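Local structure of fasciclin-1 (1O70) at residues D89-K94 and L111-R116; I124-E127 and N132-V135. The protein mediates neural cell adhesion as a GPI-anchored, glycosylated membrane protein, of which this chain holds the third and fourth FAS1 domains. All coordinates share one frame; numbering follows the deposited sequence.

Contact 1 (D89-K94 and L111-R116); sequences DKIRQK and LYFNVR. With NAG (2-acetamido-2-deoxy-beta-D-glucopyranose), chain B; NAG (2-acetamido-2-deoxy-beta-D-glucopyranose), chain C.
Ile91 of the helix lies over the ring of Phe113 in the strand, and Arg92 with Val115 forms the second half of the contact. The CD1 of Ile91 stands 4.0 Å above the centroid of the Phe113 ring, only 9° off the ring normal, in a CH-pi contact. With CG2 of Ile91 set anti to the backbone N, that second branch drops onto the root of the aromatic side chain, 3.5 Å from Phe113 CB. A beta-branched isoleucine suits this place because its two arms cover the ring and its stem together. The next residue, Arg92, lays its aliphatic part and the flat of its guanidinium across Val115, with NE 3.5 Å from Val115 CG1; the charged end is held by the carbonyl oxygen of Gly117. Val126, on the neighbouring strand, packs against Phe113 in turn.

Asn114 and Arg116 leave the strand on the other face, where the glycan lies. Asn114 ND2 gives a straight hydrogen bond to O6 of the outer sugar (3.1 Å, 168°), while Tyr112 CE1 touches the acetamide methyl C8 of the inner one at 3.7 Å. The stem of Arg116 runs beside the same O6, and its guanidinium turns one face to O3. Cutting Arg116 back to an alanine removes both, which is likely to leave the outer sugar without this long flank and freer to swing about its linkage. A helix crossing a strand almost perpendicularly (96°), with Phe113 and Val115 facing the helix and Asn114 and Arg116 the glycan, here covers one face of the mixed sheet of a FAS1 domain.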
ATOM      1  N   ASP A  89       2.923 -20.036 -10.958  1.00 39.73           N
ATOM      2  CA  ASP A  89       1.749 -20.407 -11.731  1.00 41.47           C
ATOM      3  C   ASP A  89       0.448 -20.025 -11.048  1.00 40.78           C
ATOM      4  O   ASP A  89      -0.431 -19.429 -11.670  1.00 41.34           O
ATOM      5  CB  ASP A  89       1.732 -21.916 -12.033  1.00 44.57           C
ATOM      6  CG  ASP A  89       2.820 -22.332 -13.008  1.00 49.01           C
ATOM      7  OD1 ASP A  89       3.208 -21.501 -13.869  1.00 49.78           O
ATOM      8  OD2 ASP A  89       3.275 -23.504 -12.927  1.00 52.24           O
ATOM      9  N   LYS A  90       0.321 -20.374  -9.771  1.00 40.70           N
ATOM     10  CA  LYS A  90      -0.894 -20.068  -9.025  1.00 41.59           C
ATOM     11  C   LYS A  90      -1.114 -18.546  -8.944  1.00 41.63           C
ATOM     12  O   LYS A  90      -2.244 -18.075  -9.053  1.00 40.16           O
ATOM     13  CB  LYS A  90      -0.821 -20.681  -7.619  1.00 42.29           C
ATOM     14  CG  LYS A  90      -2.114 -20.574  -6.813  1.00 47.75           C
ATOM     15  CD  LYS A  90      -3.223 -21.412  -7.426  1.00 53.29           C
ATOM     16  CE  LYS A  90      -4.577 -21.135  -6.782  1.00 56.17           C
ATOM     17  NZ  LYS A  90      -5.651 -21.950  -7.446  1.00 59.13           N
ATOM     18  N   ILE A  91      -0.032 -17.789  -8.773  1.00 41.64           N
ATOM     19  CA  ILE A  91      -0.125 -16.341  -8.697  1.00 43.83           C
ATOM     20  C   ILE A  91      -0.650 -15.797 -10.027  1.00 46.13           C
ATOM     21  O   ILE A  91      -1.547 -14.952 -10.044  1.00 46.28           O
ATOM     22  CB  ILE A  91       1.255 -15.705  -8.366  1.00 44.05           C
ATOM     23  CG1 ILE A  91       1.740 -16.198  -7.003  1.00 43.76           C
ATOM     24  CG2 ILE A  91       1.145 -14.187  -8.317  1.00 43.14           C
ATOM     25  CD1 ILE A  91       3.139 -15.768  -6.662  1.00 42.30           C
ATOM     26  N   ARG A  92      -0.096 -16.281 -11.137  1.00 47.75           N
ATOM     27  CA  ARG A  92      -0.550 -15.847 -12.463  1.00 50.08           C
ATOM     28  C   ARG A  92      -2.048 -16.056 -12.598  1.00 51.25           C
ATOM     29  O   ARG A  92      -2.781 -15.148 -12.984  1.00 51.07           O
ATOM     30  CB  ARG A  92       0.123 -16.654 -13.575  1.00 51.48           C
ATOM     31  CG  ARG A  92       1.374 -16.040 -14.146  1.00 53.27           C
ATOM     32  CD  ARG A  92       1.402 -16.206 -15.668  1.00 53.67           C
ATOM     33  NE  ARG A  92       2.678 -15.772 -16.233  1.00 52.73           N
ATOM     34  CZ  ARG A  92       3.816 -16.436 -16.075  1.00 51.81           C
ATOM     35  NH1 ARG A  92       3.831 -17.567 -15.380  1.00 51.07           N
ATOM     36  NH2 ARG A  92       4.939 -15.961 -16.594  1.00 51.78           N
ATOM     37  N   GLN A  93      -2.489 -17.272 -12.289  1.00 51.83           N
ATOM     38  CA  GLN A  93      -3.895 -17.639 -12.384  1.00 54.24           C
ATOM     39  C   GLN A  93      -4.819 -16.783 -11.538  1.00 53.79           C
ATOM     40  O   GLN A  93      -5.851 -16.319 -12.017  1.00 54.02           O
ATOM     41  CB  GLN A  93      -4.080 -19.099 -11.990  1.00 55.87           C
ATOM     42  CG  GLN A  93      -3.321 -20.060 -12.873  1.00 61.62           C
ATOM     43  CD  GLN A  93      -3.505 -21.503 -12.451  1.00 64.17           C
ATOM     44  OE1 GLN A  93      -4.632 -21.991 -12.354  1.00 65.03           O
ATOM     45  NE2 GLN A  93      -2.395 -22.197 -12.199  1.00 65.23           N
ATOM     46  N   LYS A  94      -4.455 -16.585 -10.276  1.00 52.84           N
ATOM     47  CA  LYS A  94      -5.280 -15.795  -9.380  1.00 52.17           C
ATOM     48  C   LYS A  94      -5.437 -14.347  -9.835  1.00 50.92           C
ATOM     49  O   LYS A  94      -6.435 -13.708  -9.520  1.00 50.43           O
ATOM     50  CB  LYS A  94      -4.711 -15.831  -7.964  1.00 52.35           C
ATOM     51  CG  LYS A  94      -4.711 -17.214  -7.335  1.00 51.66           C
ATOM     52  CD  LYS A  94      -4.471 -17.135  -5.835  1.00 51.65           C
ATOM     53  CE  LYS A  94      -5.659 -16.493  -5.125  1.00 53.14           C
ATOM     54  NZ  LYS A  94      -5.437 -16.318  -3.666  1.00 51.86           N
ATOM     55  N   LEU A 111      -1.135  -8.663   0.654  1.00 25.39           N
ATOM     56  CA  LEU A 111      -0.220  -8.378  -0.441  1.00 25.73           C
ATOM     57  C   LEU A 111      -0.916  -8.719  -1.740  1.00 25.30           C
ATOM     58  O   LEU A 111      -2.049  -9.197  -1.744  1.00 24.69           O
ATOM     59  CB  LEU A 111       1.019  -9.270  -0.349  1.00 24.88           C
ATOM     60  CG  LEU A 111       1.604  -9.584   1.025  1.00 25.70           C
ATOM     61  CD1 LEU A 111       2.711 -10.631   0.906  1.00 19.20           C
ATOM     62  CD2 LEU A 111       2.128  -8.289   1.635  1.00 23.23           C
ATOM     63  N   TYR A 112      -0.235  -8.468  -2.847  1.00 24.18           N
ATOM     64  CA  TYR A 112      -0.763  -8.829  -4.149  1.00 25.59           C
ATOM     65  C   TYR A 112       0.429  -8.761  -5.077  1.00 27.66           C
ATOM     66  O   TYR A 112       1.410  -8.077  -4.779  1.00 26.11           O
ATOM     67  CB  TYR A 112      -1.931  -7.920  -4.579  1.00 22.77           C
ATOM     68  CG  TYR A 112      -1.615  -6.475  -4.797  1.00 22.39           C
ATOM     69  CD1 TYR A 112      -1.145  -6.021  -6.036  1.00 23.47           C
ATOM     70  CD2 TYR A 112      -1.779  -5.554  -3.765  1.00 23.81           C
ATOM     71  CE1 TYR A 112      -0.845  -4.687  -6.241  1.00 22.14           C
ATOM     72  CE2 TYR A 112      -1.485  -4.224  -3.947  1.00 23.10           C
ATOM     73  CZ  TYR A 112      -1.019  -3.791  -5.190  1.00 25.25           C
ATOM     74  OH  TYR A 112      -0.746  -2.458  -5.404  1.00 23.74           O
ATOM     75  N   PHE A 113       0.365  -9.506  -6.173  1.00 30.50           N
ATOM     76  CA  PHE A 113       1.478  -9.564  -7.102  1.00 33.60           C
ATOM     77  C   PHE A 113       1.140  -9.053  -8.488  1.00 35.87           C
ATOM     78  O   PHE A 113      -0.025  -8.888  -8.854  1.00 38.10           O
ATOM     79  CB  PHE A 113       1.976 -11.011  -7.241  1.00 33.05           C
ATOM     80  CG  PHE A 113       2.308 -11.682  -5.937  1.00 31.59           C
ATOM     81  CD1 PHE A 113       1.301 -12.096  -5.079  1.00 31.13           C
ATOM     82  CD2 PHE A 113       3.630 -11.891  -5.564  1.00 32.45           C
ATOM     83  CE1 PHE A 113       1.602 -12.708  -3.867  1.00 30.51           C
ATOM     84  CE2 PHE A 113       3.941 -12.501  -4.353  1.00 33.05           C
ATOM     85  CZ  PHE A 113       2.921 -12.909  -3.504  1.00 32.31           C
ATOM     86  N   ASN A 114       2.191  -8.811  -9.257  1.00 36.84           N
ATOM     87  CA  ASN A 114       2.060  -8.385 -10.632  1.00 37.49           C
ATOM     88  C   ASN A 114       3.030  -9.256 -11.413  1.00 38.70           C
ATOM     89  O   ASN A 114       4.206  -9.355 -11.051  1.00 38.05           O
ATOM     90  CB  ASN A 114       2.444  -6.923 -10.811  1.00 39.33           C
ATOM     91  CG  ASN A 114       2.331  -6.481 -12.255  1.00 40.59           C
ATOM     92  OD1 ASN A 114       1.269  -6.601 -12.865  1.00 42.23           O
ATOM     93  ND2 ASN A 114       3.423  -5.972 -12.812  1.00 42.04           N
ATOM     94  N   VAL A 115       2.537  -9.891 -12.475  1.00 39.97           N
ATOM     95  CA  VAL A 115       3.360 -10.764 -13.305  1.00 40.97           C
ATOM     96  C   VAL A 115       3.482 -10.255 -14.735  1.00 43.70           C
ATOM     97  O   VAL A 115       2.477  -9.943 -15.373  1.00 44.25           O
ATOM     98  CB  VAL A 115       2.783 -12.195 -13.358  1.00 39.61           C
ATOM     99  CG1 VAL A 115       3.626 -13.055 -14.289  1.00 39.59           C
ATOM    100  CG2 VAL A 115       2.746 -12.806 -11.956  1.00 37.73           C
ATOM    101  N   ARG A 116       4.717 -10.176 -15.226  1.00 45.77           N
ATOM    102  CA  ARG A 116       5.002  -9.731 -16.591  1.00 47.61           C
ATOM    103  C   ARG A 116       5.837 -10.775 -17.331  1.00 48.24           C
ATOM    104  O   ARG A 116       6.675 -11.444 -16.727  1.00 48.14           O
ATOM    105  CB  ARG A 116       5.799  -8.433 -16.586  1.00 50.28           C
ATOM    106  CG  ARG A 116       5.096  -7.224 -16.044  1.00 54.89           C
ATOM    107  CD  ARG A 116       6.145  -6.163 -15.744  1.00 59.18           C
ATOM    108  NE  ARG A 116       7.049  -5.987 -16.880  1.00 61.83           N
ATOM    109  CZ  ARG A 116       8.208  -5.340 -16.816  1.00 63.55           C
ATOM    110  NH1 ARG A 116       8.608  -4.808 -15.666  1.00 63.41           N
ATOM    111  NH2 ARG A 116       8.960  -5.214 -17.905  1.00 62.89           N
TER
HETATM  112  C1  NAG B   2       5.627  -1.997 -13.850  1.00 43.85           C
HETATM  113  C2  NAG B   2       6.487  -2.001 -15.098  1.00 46.40           C
HETATM  114  C3  NAG B   2       5.656  -1.494 -16.276  1.00 48.01           C
HETATM  115  C4  NAG B   2       4.396  -2.374 -16.406  1.00 48.72           C
HETATM  116  C5  NAG B   2       3.630  -2.472 -15.076  1.00 47.73           C
HETATM  117  C6  NAG B   2       2.536  -3.528 -15.165  1.00 48.81           C
HETATM  118  C7  NAG B   2       8.866  -1.679 -14.922  1.00 51.05           C
HETATM  119  C8  NAG B   2       9.932  -0.931 -15.711  1.00 52.87           C
HETATM  120  N2  NAG B   2       7.646  -1.154 -14.899  1.00 49.33           N
HETATM  121  O3  NAG B   2       6.434  -1.547 -17.452  1.00 48.59           O
HETATM  122  O4  NAG B   2       3.529  -1.883 -17.423  1.00 51.53           O
HETATM  123  O5  NAG B   2       4.511  -2.882 -14.007  1.00 45.33           O
HETATM  124  O6  NAG B   2       3.076  -4.774 -15.597  1.00 49.57           O
HETATM  125  O7  NAG B   2       9.149  -2.724 -14.340  1.00 49.94           O
HETATM  126  C1  NAG C   1       6.234  -2.564  -8.631  1.00 30.49           C
HETATM  127  C2  NAG C   1       4.916  -2.894  -9.327  1.00 29.80           C
HETATM  128  C3  NAG C   1       5.201  -3.195 -10.802  1.00 31.99           C
HETATM  129  C4  NAG C   1       5.962  -2.029 -11.463  1.00 33.32           C
HETATM  130  C5  NAG C   1       7.206  -1.688 -10.619  1.00 33.84           C
HETATM  131  C6  NAG C   1       7.982  -0.484 -11.107  1.00 32.77           C
HETATM  132  C7  NAG C   1       3.123  -3.953  -8.117  1.00 31.49           C
HETATM  133  C8  NAG C   1       2.533  -5.230  -7.533  1.00 28.91           C
HETATM  134  N2  NAG C   1       4.309  -4.052  -8.709  1.00 31.86           N
HETATM  135  O3  NAG C   1       3.994  -3.474 -11.489  1.00 28.73           O
HETATM  136  O4  NAG C   1       6.386  -2.426 -12.782  1.00 38.19           O
HETATM  137  O5  NAG C   1       6.835  -1.425  -9.251  1.00 31.45           O
HETATM  138  O6  NAG C   1       7.123   0.634 -11.277  1.00 37.64           O
HETATM  139  O7  NAG C   1       2.512  -2.894  -8.029  1.00 30.72           O

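Contact 2 (I124-E127 and N132-V135); sequences ITVE and NATV. With NAG (2-acetamido-2-deoxy-beta-D-glucopyranose), chain C.
Glu127 and Asn132 face each other across the strands, each with CG anti to its own backbone N (chi1 170° in the glutamate). A bend at chi2 (71°) then folds the carboxylate of Glu127 back, setting OE2 3.4 Å from Asn132 CB, with carboxylate and amide planes 62° apart. The extended Asn132 presents its amide nitrogen beyond the sheet, where ND2 is covalently joined to C1 of the inner sugar at 1.5 Å. In Thr125, OG1 sits between the backbone N and the carbonyl carbon, which turns it to the glycan; Thr125 OG1 accepts a hydrogen bond from the acetamide N2 of the inner NAG at 2.8 Å.

One water ties these groups together. It accepts from Asn132 ND2 and donates both to Glu127 OE2 (2.9 Å) and to the sugar O7 (2.8 Å), so the acetamide is held at both its nitrogen and its oxygen. The other carboxylate oxygen, Glu127 OE1, forms a salt bridge with Arg290 on the sheet of the following FAS1 domain, which would probably favour the ionised form.

On the opposite face, small and branched apolar residues pack together: Val126 CG1 meets Ala133 CB at 3.9 Å, and at the far end Ile124 CG2 touches Val135 CG2 at 3.6 Å. Val126, Ala133 and Ile124 are buried, while Val135 stands at the margin. Val126 and Ala133 form a hydrogen-bonded pair, Val126 N reaching Ala133 O at 2.8 Å with the reverse bond beside it, while Thr125-Thr134 and Glu127-Asn132 are non-hydrogen-bonded pairs. This is an antiparallel beta hairpin bearing an N-linked glycan, with Asn132, Ala133 and Thr134 spelling out the Asn-X-Thr sequon.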
ATOM      1  N   ILE A 124       8.287 -10.960 -11.647  1.00 37.67           N
ATOM      2  CA  ILE A 124       7.271 -10.981 -10.609  1.00 36.21           C
ATOM      3  C   ILE A 124       7.601  -9.975  -9.529  1.00 33.83           C
ATOM      4  O   ILE A 124       8.710  -9.966  -8.989  1.00 33.18           O
ATOM      5  CB  ILE A 124       7.182 -12.356  -9.951  1.00 37.38           C
ATOM      6  CG1 ILE A 124       6.964 -13.418 -11.030  1.00 39.53           C
ATOM      7  CG2 ILE A 124       6.046 -12.377  -8.935  1.00 36.42           C
ATOM      8  CD1 ILE A 124       7.388 -14.813 -10.601  1.00 41.32           C
ATOM      9  N   THR A 125       6.641  -9.112  -9.234  1.00 31.50           N
ATOM     10  CA  THR A 125       6.818  -8.123  -8.185  1.00 27.69           C
ATOM     11  C   THR A 125       5.667  -8.270  -7.198  1.00 27.08           C
ATOM     12  O   THR A 125       4.614  -8.822  -7.528  1.00 24.88           O
ATOM     13  CB  THR A 125       6.840  -6.673  -8.743  1.00 29.22           C
ATOM     14  OG1 THR A 125       5.645  -6.410  -9.503  1.00 28.59           O
ATOM     15  CG2 THR A 125       8.087  -6.454  -9.612  1.00 26.58           C
ATOM     16  N   VAL A 126       5.883  -7.798  -5.976  1.00 26.90           N
ATOM     17  CA  VAL A 126       4.874  -7.869  -4.929  1.00 25.76           C
ATOM     18  C   VAL A 126       4.760  -6.509  -4.255  1.00 28.11           C
ATOM     19  O   VAL A 126       5.755  -5.784  -4.128  1.00 30.34           O
ATOM     20  CB  VAL A 126       5.255  -8.914  -3.847  1.00 24.85           C
ATOM     21  CG1 VAL A 126       6.616  -8.587  -3.244  1.00 20.91           C
ATOM     22  CG2 VAL A 126       4.196  -8.936  -2.750  1.00 22.75           C
ATOM     23  N   GLU A 127       3.550  -6.160  -3.830  1.00 28.05           N
ATOM     24  CA  GLU A 127       3.321  -4.888  -3.159  1.00 28.28           C
ATOM     25  C   GLU A 127       2.748  -5.150  -1.780  1.00 27.61           C
ATOM     26  O   GLU A 127       1.707  -5.785  -1.642  1.00 27.69           O
ATOM     27  CB  GLU A 127       2.343  -4.002  -3.948  1.00 31.07           C
ATOM     28  CG  GLU A 127       1.889  -2.766  -3.156  1.00 33.21           C
ATOM     29  CD  GLU A 127       2.988  -1.723  -2.996  1.00 35.77           C
ATOM     30  OE1 GLU A 127       2.916  -0.924  -2.041  1.00 34.88           O
ATOM     31  OE2 GLU A 127       3.914  -1.689  -3.838  1.00 38.27           O
ATOM     32  N   ASN A 132       7.315  -2.196  -2.588  1.00 24.91           N
ATOM     33  CA  ASN A 132       7.235  -2.897  -3.869  1.00 25.97           C
ATOM     34  C   ASN A 132       8.557  -3.638  -4.025  1.00 25.77           C
ATOM     35  O   ASN A 132       9.619  -3.018  -4.095  1.00 25.89           O
ATOM     36  CB  ASN A 132       7.072  -1.904  -5.023  1.00 26.65           C
ATOM     37  CG  ASN A 132       7.099  -2.582  -6.384  1.00 29.24           C
ATOM     38  OD1 ASN A 132       8.049  -3.307  -6.687  1.00 33.36           O
ATOM     39  ND2 ASN A 132       6.066  -2.365  -7.202  1.00 31.38           N
ATOM     40  N   ALA A 133       8.489  -4.958  -4.081  1.00 24.87           N
ATOM     41  CA  ALA A 133       9.697  -5.757  -4.218  1.00 26.27           C
ATOM     42  C   ALA A 133       9.631  -6.697  -5.406  1.00 26.54           C
ATOM     43  O   ALA A 133       8.551  -7.111  -5.845  1.00 26.49           O
ATOM     44  CB  ALA A 133       9.958  -6.568  -2.934  1.00 24.17           C
ATOM     45  N   THR A 134      10.804  -7.038  -5.922  1.00 25.93           N
ATOM     46  CA  THR A 134      10.882  -7.945  -7.042  1.00 26.68           C
ATOM     47  C   THR A 134      11.325  -9.297  -6.534  1.00 27.04           C
ATOM     48  O   THR A 134      12.148  -9.403  -5.624  1.00 25.24           O
ATOM     49  CB  THR A 134      11.878  -7.437  -8.095  1.00 27.09           C
ATOM     50  OG1 THR A 134      11.396  -6.203  -8.643  1.00 27.33           O
ATOM     51  CG2 THR A 134      12.032  -8.451  -9.219  1.00 25.03           C
ATOM     52  N   VAL A 135      10.736 -10.332  -7.112  1.00 29.22           N
ATOM     53  CA  VAL A 135      11.079 -11.696  -6.758  1.00 31.52           C
ATOM     54  C   VAL A 135      12.330 -12.006  -7.568  1.00 33.54           C
ATOM     55  O   VAL A 135      12.271 -12.056  -8.793  1.00 33.05           O
ATOM     56  CB  VAL A 135       9.966 -12.664  -7.164  1.00 31.17           C
ATOM     57  CG1 VAL A 135      10.386 -14.090  -6.852  1.00 31.14           C
ATOM     58  CG2 VAL A 135       8.680 -12.319  -6.422  1.00 29.70           C
TER
HETATM   59  C1  NAG C   1       6.234  -2.564  -8.631  1.00 30.49           C
HETATM   60  C2  NAG C   1       4.916  -2.894  -9.327  1.00 29.80           C
HETATM   61  C3  NAG C   1       5.201  -3.195 -10.802  1.00 31.99           C
HETATM   62  C4  NAG C   1       5.962  -2.029 -11.463  1.00 33.32           C
HETATM   63  C5  NAG C   1       7.206  -1.688 -10.619  1.00 33.84           C
HETATM   64  C6  NAG C   1       7.982  -0.484 -11.107  1.00 32.77           C
HETATM   65  C7  NAG C   1       3.123  -3.953  -8.117  1.00 31.49           C
HETATM   66  C8  NAG C   1       2.533  -5.230  -7.533  1.00 28.91           C
HETATM   67  N2  NAG C   1       4.309  -4.052  -8.709  1.00 31.86           N
HETATM   68  O3  NAG C   1       3.994  -3.474 -11.489  1.00 28.73           O
HETATM   69  O4  NAG C   1       6.386  -2.426 -12.782  1.00 38.19           O
HETATM   70  O5  NAG C   1       6.835  -1.425  -9.251  1.00 31.45           O
HETATM   71  O6  NAG C   1       7.123   0.634 -11.277  1.00 37.64           O
HETATM   72  O7  NAG C   1       2.512  -2.894  -8.029  1.00 30.72           O
HETATM   73  O   HOH W   1       3.668  -0.735  -6.575  1.00 28.61           O

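Overall arrangement
Along the chain, contact 1 comes first: helix 88-94 leads into a long connection, which includes the short strand 102-103, and closes on strand 110-116. The chain then turns back into strand 123-128, and contact 2 closes the tight turn to strand 131-141. The two contacts are therefore in series, neither nested nor crossed, with centres about 10 Å apart. They share one sheet: strands 110-116 and 123-128 are neighbours, joined by Asn114 N to Thr125 O at 3.0 Å. Together they build up layers, a helix over one face, three consecutive antiparallel strands, and the glycan on the other face, whose inner sugar both contacts touch.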